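Local coordinates for sterol regulatory element-binding protein cleavage-activating protein (Schizosaccharomyces pombe, PDB 4YHC), which escorts the membrane-bound transcription factor precursor sre1 and is required for its processing at low sterol and low oxygen, represented here by the escort's WD40 domain, at residues Q215-L220 / D252-S257; G196-Y201 / L236-D241; C448-I451 / Y456-L459. The protein carries 9 engineered substitutions. All blocks are in the same frame, centred on the assembly; numbering follows the deposited sequence.

Interaction 1. Residues Q215-L220 / D252-S257; sequences QNKNYL and DELLHS
The loop at N216 runs beside L254 and S257 of strand 253-259 without pairing with it, the CA atoms of N216 and S257 lying 7.4 Å apart. Both segments belong to a WD40 beta-propeller: 215-220 sits in the connection between two sheets, and 253-257 is on the outermost strand of the sheet that follows. The amide of N216 carries the contact. Its ND2 donates to S257 OG at 2.9 Å with a nearly straight N-H...O angle of 168°, and the hydroxyl lies close to the plane of the amide. CG of N216 is anti to the backbone N (chi1 -174°), which carries the amide out to the strand. D245 grips both residues, OD1 bonded to S257 OG and OD2 to the backbone N of N216. L254 brings CD2 to within 3.9 Å of N216 ND2, and the bent chain of K217 places NZ 3.7 Å from that same methyl. The other end of the N216 amide shapes the loop, because OD1 accepts from N218 N at 3.0 Å in an Asx turn. The backbone O of N216 accepts from two donors, Q215 NE2 and Y219 N, which reach it from opposite faces of its plane.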
loop_
_atom_site.group_PDB
_atom_site.type_symbol
_atom_site.label_atom_id
_atom_site.label_comp_id
_atom_site.label_asym_id
_atom_site.label_seq_id
_atom_site.Cartn_x
_atom_site.Cartn_y
_atom_site.Cartn_z
ATOM N N GLN A 215 22.585 0.739 6.882
ATOM C CA GLN A 215 21.882 0.990 8.162
ATOM C C GLN A 215 22.729 1.764 9.193
ATOM O O GLN A 215 23.929 1.923 9.034
ATOM C CB GLN A 215 21.440 -0.304 8.799
ATOM C CG GLN A 215 22.603 -1.213 9.139
ATOM C CD GLN A 215 22.235 -2.162 10.227
ATOM O OE1 GLN A 215 22.020 -3.347 10.003
ATOM N NE2 GLN A 215 22.114 -1.635 11.423
ATOM N N ASN A 216 22.078 2.169 10.277
ATOM C CA ASN A 216 22.712 2.820 11.399
ATOM C C ASN A 216 23.879 1.918 11.889
ATOM O O ASN A 216 23.706 0.743 12.207
ATOM C CB ASN A 216 21.631 3.148 12.472
ATOM C CG ASN A 216 22.166 3.959 13.629
ATOM O OD1 ASN A 216 23.271 3.711 14.122
ATOM N ND2 ASN A 216 21.358 4.886 14.134
ATOM N N LYS A 217 25.084 2.429 11.786
ATOM C CA LYS A 217 26.297 1.693 12.131
ATOM C C LYS A 217 26.352 1.194 13.586
ATOM O O LYS A 217 27.093 0.283 13.869
ATOM C CB LYS A 217 27.527 2.514 11.817
ATOM C CG LYS A 217 27.373 4.038 11.897
ATOM C CD LYS A 217 26.696 4.655 10.660
ATOM C CE LYS A 217 25.358 5.342 10.962
ATOM N NZ LYS A 217 24.665 5.582 9.666
ATOM N N ASN A 218 25.559 1.776 14.497
ATOM C CA ASN A 218 25.458 1.274 15.864
ATOM C C ASN A 218 24.783 -0.041 15.979
ATOM O O ASN A 218 24.735 -0.549 17.067
ATOM C CB ASN A 218 24.634 2.210 16.750
ATOM C CG ASN A 218 25.425 3.392 17.259
ATOM O OD1 ASN A 218 26.560 3.254 17.650
ATOM N ND2 ASN A 218 24.820 4.562 17.248
ATOM N N TYR A 219 24.198 -0.566 14.899
ATOM C CA TYR A 219 23.269 -1.700 14.981
ATOM C C TYR A 219 23.499 -2.708 13.867
ATOM O O TYR A 219 22.569 -3.345 13.405
ATOM C CB TYR A 219 21.832 -1.195 14.960
ATOM C CG TYR A 219 21.544 -0.197 16.068
ATOM C CD1 TYR A 219 21.369 -0.609 17.411
ATOM C CD2 TYR A 219 21.459 1.141 15.796
ATOM C CE1 TYR A 219 21.124 0.313 18.435
ATOM C CE2 TYR A 219 21.194 2.057 16.805
ATOM C CZ TYR A 219 21.035 1.647 18.114
ATOM O OH TYR A 219 20.738 2.603 19.066
ATOM N N LEU A 220 24.759 -2.858 13.465
ATOM C CA LEU A 220 25.150 -3.687 12.303
ATOM C C LEU A 220 24.860 -5.195 12.417
ATOM O O LEU A 220 24.713 -5.859 11.391
ATOM C CB LEU A 220 26.641 -3.477 11.973
ATOM C CG LEU A 220 27.008 -2.143 11.315
ATOM C CD1 LEU A 220 28.502 -1.797 11.421
ATOM C CD2 LEU A 220 26.499 -2.147 9.857
ATOM N N ASP A 252 21.618 10.622 -0.087
ATOM C CA ASP A 252 22.156 9.452 0.671
ATOM C C ASP A 252 22.592 9.806 2.108
ATOM O O ASP A 252 23.781 9.952 2.390
ATOM C CB ASP A 252 23.289 8.724 -0.083
ATOM C CG ASP A 252 23.286 7.194 0.175
ATOM O OD1 ASP A 252 22.486 6.724 1.006
ATOM O OD2 ASP A 252 24.078 6.448 -0.449
ATOM N N GLU A 253 21.631 9.650 3.021
ATOM C CA GLU A 253 21.838 10.263 4.316
ATOM C C GLU A 253 20.846 9.691 5.311
ATOM O O GLU A 253 19.642 9.706 5.075
ATOM C CB GLU A 253 21.660 11.775 4.215
ATOM C CG GLU A 253 22.128 12.535 5.439
ATOM C CD GLU A 253 23.214 13.537 5.111
ATOM O OE1 GLU A 253 23.505 14.398 5.965
ATOM O OE2 GLU A 253 23.772 13.461 3.998
ATOM N N LEU A 254 21.358 9.180 6.423
ATOM C CA LEU A 254 20.518 8.705 7.466
ATOM C C LEU A 254 19.869 9.882 8.147
ATOM O O LEU A 254 20.536 10.733 8.696
ATOM C CB LEU A 254 21.305 7.875 8.476
ATOM C CG LEU A 254 20.450 7.406 9.675
ATOM C CD1 LEU A 254 19.268 6.518 9.244
ATOM C CD2 LEU A 254 21.289 6.669 10.703
ATOM N N LEU A 255 18.545 9.957 8.175
ATOM C CA LEU A 255 17.904 11.109 8.775
ATOM C C LEU A 255 17.495 10.946 10.246
ATOM O O LEU A 255 17.465 11.914 11.009
ATOM C CB LEU A 255 16.614 11.411 7.971
ATOM C CG LEU A 255 16.793 11.770 6.493
ATOM C CD1 LEU A 255 15.559 11.448 5.662
ATOM C CD2 LEU A 255 16.984 13.254 6.414
ATOM N N HIS A 256 17.027 9.727 10.608
ATOM C CA HIS A 256 16.683 9.415 11.985
ATOM C C HIS A 256 16.567 7.920 12.145
ATOM O O HIS A 256 16.250 7.239 11.167
ATOM C CB HIS A 256 15.357 10.017 12.308
ATOM C CG HIS A 256 14.961 9.931 13.736
ATOM N ND1 HIS A 256 15.659 10.567 14.739
ATOM C CD2 HIS A 256 13.880 9.370 14.328
ATOM C CE1 HIS A 256 15.029 10.404 15.880
ATOM N NE2 HIS A 256 13.946 9.671 15.653
ATOM N N SER A 257 16.768 7.446 13.384
ATOM C CA SER A 257 16.496 6.079 13.776
ATOM C C SER A 257 15.442 6.142 14.797
ATOM O O SER A 257 15.572 6.854 15.796
ATOM C CB SER A 257 17.736 5.392 14.331
ATOM O OG SER A 257 18.648 5.325 13.259
#

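Interaction 2. Residues G196-Y201 / L236-D241; sequences GEVTVY and LFLARD
V198 meets two leucines of the next sheet through its two methyls: CG1 lies 4.2 Å from L238 CG, and CG2 lies 4.4 Å from L236 CD1. These are loose apolar contacts at buried positions, and the backbones stay well apart, with 8.4 Å between the CA atoms of V198 and L238. L236 and L238 alternate with F237 along their strand, which turns both leucines to V198 while F237 packs on V244 and M246. With CG anti to the backbone N (chi1 -167°), L238 extends from its strand and slides past V198 in the opposite direction. Around this apolar core, L213 touches V198 and V200, while I227 and K224 touch L238. K224 also bridges the two sides, since its NZ is hydrogen-bonded to the carbonyl O of G196. R240, just after the strand, forms salt bridges with E222 in the preceding loop and D245 on strand 243-248. The arrangement is that of adjacent propeller blades pressed face to face. Strand 198-204, within the predicted fourth WD repeat, runs between strands 187-193 and 207-212 of one sheet, whereas strand 235-239 runs between strands 226-230 and 243-248 of the next.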
loop_
_atom_site.group_PDB
_atom_site.type_symbol
_atom_site.label_atom_id
_atom_site.label_comp_id
_atom_site.label_asym_id
_atom_site.label_seq_id
_atom_site.Cartn_x
_atom_site.Cartn_y
_atom_site.Cartn_z
ATOM N N GLY A 196 20.928 -9.392 4.117
ATOM C CA GLY A 196 20.781 -8.229 4.964
ATOM C C GLY A 196 21.100 -6.911 4.295
ATOM O O GLY A 196 20.902 -5.852 4.898
ATOM N N GLU A 197 21.539 -6.943 3.043
ATOM C CA GLU A 197 21.806 -5.696 2.303
ATOM C C GLU A 197 20.523 -5.145 1.668
ATOM O O GLU A 197 19.634 -5.885 1.251
ATOM C CB GLU A 197 22.844 -5.949 1.206
ATOM C CG GLU A 197 24.151 -6.586 1.701
ATOM C CD GLU A 197 25.023 -7.185 0.585
ATOM O OE1 GLU A 197 24.786 -8.337 0.107
ATOM O OE2 GLU A 197 25.977 -6.501 0.197
ATOM N N VAL A 198 20.431 -3.837 1.577
ATOM C CA VAL A 198 19.448 -3.264 0.678
ATOM C C VAL A 198 20.186 -2.637 -0.508
ATOM O O VAL A 198 21.062 -1.794 -0.346
ATOM C CB VAL A 198 18.354 -2.379 1.372
ATOM C CG1 VAL A 198 18.752 -1.914 2.721
ATOM C CG2 VAL A 198 17.948 -1.219 0.505
ATOM N N THR A 199 19.852 -3.130 -1.696
ATOM C CA THR A 199 20.401 -2.613 -2.926
ATOM C C THR A 199 19.338 -1.737 -3.604
ATOM O O THR A 199 18.188 -2.157 -3.821
ATOM C CB THR A 199 20.795 -3.744 -3.906
ATOM O OG1 THR A 199 21.834 -4.515 -3.338
ATOM C CG2 THR A 199 21.306 -3.174 -5.230
ATOM N N VAL A 200 19.736 -0.552 -3.974
ATOM C CA VAL A 200 18.873 0.339 -4.673
ATOM C C VAL A 200 19.435 0.544 -6.091
ATOM O O VAL A 200 20.491 1.125 -6.253
ATOM C CB VAL A 200 18.764 1.681 -4.003
ATOM C CG1 VAL A 200 17.776 2.541 -4.777
ATOM C CG2 VAL A 200 18.353 1.586 -2.543
ATOM N N TYR A 201 18.682 0.134 -7.096
ATOM C CA TYR A 201 18.962 0.548 -8.500
ATOM C C TYR A 201 18.218 1.827 -8.873
ATOM O O TYR A 201 16.975 1.870 -8.833
ATOM C CB TYR A 201 18.527 -0.518 -9.483
ATOM C CG TYR A 201 19.550 -1.586 -9.693
ATOM C CD1 TYR A 201 20.530 -1.438 -10.665
ATOM C CD2 TYR A 201 19.516 -2.742 -8.948
ATOM C CE1 TYR A 201 21.467 -2.397 -10.852
ATOM C CE2 TYR A 201 20.450 -3.705 -9.119
ATOM C CZ TYR A 201 21.419 -3.529 -10.065
ATOM O OH TYR A 201 22.312 -4.507 -10.252
ATOM N N LEU A 236 13.391 6.003 2.168
ATOM C CA LEU A 236 13.240 4.597 2.445
ATOM C C LEU A 236 13.367 4.328 3.930
ATOM O O LEU A 236 14.303 4.888 4.594
ATOM C CB LEU A 236 14.341 3.838 1.725
ATOM C CG LEU A 236 14.280 2.322 1.869
ATOM C CD1 LEU A 236 14.554 1.597 0.596
ATOM C CD2 LEU A 236 15.287 1.827 2.905
ATOM N N PHE A 237 12.458 3.492 4.453
ATOM C CA PHE A 237 12.474 3.092 5.870
ATOM C C PHE A 237 13.044 1.653 5.872
ATOM O O PHE A 237 12.564 0.785 5.125
ATOM C CB PHE A 237 11.095 3.126 6.513
ATOM C CG PHE A 237 10.529 4.493 6.699
ATOM C CD1 PHE A 237 9.910 5.156 5.652
ATOM C CD2 PHE A 237 10.589 5.120 7.919
ATOM C CE1 PHE A 237 9.414 6.424 5.827
ATOM C CE2 PHE A 237 10.108 6.352 8.083
ATOM C CZ PHE A 237 9.487 6.998 7.059
ATOM N N LEU A 238 14.090 1.396 6.664
ATOM C CA LEU A 238 14.724 0.087 6.828
ATOM C C LEU A 238 14.430 -0.391 8.273
ATOM O O LEU A 238 14.893 0.191 9.193
ATOM C CB LEU A 238 16.219 0.209 6.628
ATOM C CG LEU A 238 17.113 -1.061 6.454
ATOM C CD1 LEU A 238 18.067 -1.255 7.605
ATOM C CD2 LEU A 238 16.417 -2.387 6.248
ATOM N N ALA A 239 13.608 -1.403 8.436
ATOM C CA ALA A 239 13.214 -1.934 9.698
ATOM C C ALA A 239 14.179 -3.058 10.067
ATOM O O ALA A 239 14.568 -3.839 9.235
ATOM C CB ALA A 239 11.855 -2.527 9.616
ATOM N N ARG A 240 14.597 -3.066 11.317
ATOM C CA ARG A 240 15.567 -4.072 11.825
ATOM C C ARG A 240 14.958 -4.465 13.180
ATOM O O ARG A 240 13.690 -4.496 13.297
ATOM C CB ARG A 240 17.012 -3.509 11.878
ATOM C CG ARG A 240 17.162 -2.113 12.456
ATOM C CD ARG A 240 18.616 -1.568 12.365
ATOM N NE ARG A 240 18.630 -0.179 12.791
ATOM C CZ ARG A 240 18.374 0.276 14.017
ATOM N NH1 ARG A 240 18.222 -0.545 15.060
ATOM N NH2 ARG A 240 18.264 1.590 14.210
ATOM N N ASP A 241 15.764 -4.850 14.164
ATOM C CA ASP A 241 15.191 -5.476 15.384
ATOM C C ASP A 241 15.038 -4.559 16.567
ATOM O O ASP A 241 14.302 -4.881 17.462
ATOM C CB ASP A 241 15.979 -6.757 15.728
ATOM C CG ASP A 241 15.340 -8.034 15.071
ATOM O OD1 ASP A 241 14.105 -8.073 14.787
ATOM O OD2 ASP A 241 16.070 -8.972 14.811
#

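Interaction 3. Residues C448-I451 / Y456-L459; sequences CVAI and YVAL
A450 and L459 face each other on one side of a beta hairpin, and I451 and A458 face each other on the other. The strands are antiparallel, at 160° between their directions. On the first side the methyl of A450 rests against two methyls lying next to one another on the partner strand: L459 CD1 is 3.7 Å from A450 CB, and V457 CG2 is 3.9 Å from it. L459 reaches inward to do this, its chi1 of -92° swinging the branch over toward A450, while its CB also receives C448 SG at 4.3 Å. On the second side the side chains of I451 and A458 stand off from one another, and the backbone joins the two residues. I451 N donates to A458 O at 2.8 Å, approaching almost in line with the carbonyl, and A458 N returns a bond to I451 O at 2.9 Å from a donor tilted out of the carbonyl plane. This is a hydrogen-bonded pair. A450 and L459 form the adjoining non-hydrogen-bonded pair, where L459 CA makes a CA-H...O contact of 3.2 Å to V449 O. The side of V449 and I451 turns to strand 363-374, touching F365 and M367, and A458 meets W3. The hairpin forms the middle of a four-stranded propeller blade. Strand 441-445 flanks 448-453, and strand 20-24, from near the N-terminus, pairs with 456-462; the beginning and end of the chain thus join in one sheet, the "velcro" closure familiar from WD40 propellers.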
loop_
_atom_site.group_PDB
_atom_site.type_symbol
_atom_site.label_atom_id
_atom_site.label_comp_id
_atom_site.label_asym_id
_atom_site.label_seq_id
_atom_site.Cartn_x
_atom_site.Cartn_y
_atom_site.Cartn_z
ATOM N N CYS A 448 -10.352 5.755 4.305
ATOM C CA CYS A 448 -11.121 4.578 3.926
ATOM C C CYS A 448 -10.222 3.391 3.629
ATOM O O CYS A 448 -9.084 3.541 3.143
ATOM C CB CYS A 448 -12.026 4.861 2.729
ATOM S SG CYS A 448 -13.340 3.662 2.547
ATOM N N VAL A 449 -10.739 2.221 3.960
ATOM C CA VAL A 449 -10.077 0.970 3.847
ATOM C C VAL A 449 -11.002 -0.052 3.210
ATOM O O VAL A 449 -12.232 0.063 3.266
ATOM C CB VAL A 449 -9.689 0.707 5.307
ATOM C CG1 VAL A 449 -10.496 -0.284 6.114
ATOM C CG2 VAL A 449 -8.328 1.197 5.666
ATOM N N ALA A 450 -10.399 -1.031 2.569
ATOM C CA ALA A 450 -11.080 -2.230 2.098
ATOM C C ALA A 450 -10.635 -3.439 2.934
ATOM O O ALA A 450 -9.414 -3.667 3.126
ATOM C CB ALA A 450 -10.772 -2.493 0.618
ATOM N N ILE A 451 -11.620 -4.201 3.405
ATOM C CA ILE A 451 -11.398 -5.393 4.219
ATOM C C ILE A 451 -12.111 -6.556 3.498
ATOM O O ILE A 451 -13.302 -6.529 3.313
ATOM C CB ILE A 451 -11.968 -5.260 5.641
ATOM C CG1 ILE A 451 -11.207 -4.159 6.367
ATOM C CG2 ILE A 451 -11.753 -6.568 6.414
ATOM C CD1 ILE A 451 -11.708 -3.862 7.770
ATOM N N TYR A 456 -16.302 -11.465 -0.517
ATOM C CA TYR A 456 -16.807 -10.113 -0.613
ATOM C C TYR A 456 -15.735 -9.152 -0.154
ATOM O O TYR A 456 -14.805 -9.563 0.520
ATOM C CB TYR A 456 -18.004 -9.946 0.313
ATOM C CG TYR A 456 -19.160 -10.864 -0.079
ATOM C CD1 TYR A 456 -19.252 -12.158 0.450
ATOM C CD2 TYR A 456 -20.165 -10.440 -0.970
ATOM C CE1 TYR A 456 -20.297 -13.027 0.087
ATOM C CE2 TYR A 456 -21.250 -11.304 -1.308
ATOM C CZ TYR A 456 -21.292 -12.609 -0.782
ATOM O OH TYR A 456 -22.297 -13.545 -1.054
ATOM N N VAL A 457 -15.923 -7.878 -0.466
ATOM C CA VAL A 457 -15.179 -6.828 0.170
ATOM C C VAL A 457 -16.062 -5.741 0.814
ATOM O O VAL A 457 -17.033 -5.309 0.218
ATOM C CB VAL A 457 -13.944 -6.301 -0.657
ATOM C CG1 VAL A 457 -13.772 -6.894 -2.056
ATOM C CG2 VAL A 457 -13.661 -4.833 -0.494
ATOM N N ALA A 458 -15.652 -5.344 2.008
ATOM C CA ALA A 458 -16.278 -4.269 2.734
ATOM C C ALA A 458 -15.357 -3.100 2.685
ATOM O O ALA A 458 -14.177 -3.254 2.972
ATOM C CB ALA A 458 -16.469 -4.608 4.214
ATOM N N LEU A 459 -15.949 -1.951 2.454
ATOM C CA LEU A 459 -15.323 -0.658 2.609
ATOM C C LEU A 459 -15.772 -0.079 3.929
ATOM O O LEU A 459 -16.999 -0.053 4.244
ATOM C CB LEU A 459 -15.770 0.228 1.458
ATOM C CG LEU A 459 -14.967 0.327 0.166
ATOM C CD1 LEU A 459 -14.014 -0.784 -0.143
ATOM C CD2 LEU A 459 -15.846 0.681 -1.043
#

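Overall arrangement
Interactions 1 and 2 are neighbours, their centres 10 Å apart, and both reach the sheet formed by strands 226-230 to 253-259. They meet directly: Q215 CB packs 3.7 Å from L238 CD1, and Y219 CG lies 3.5 Å from R240 NH1. Their segments alternate along the chain, and loop 215-220, which links the two blades, lies beside their interface. Interaction 3 follows later in sequence, on the other side of the chain's centre, about 37 Å from interaction 1 and 31 Å from interaction 2 between centres. Interaction 2 thus joins consecutive blades, interaction 1 fastens the loop between them to the outermost strand of the second, and interaction 3 lies within the blade that closes the ring.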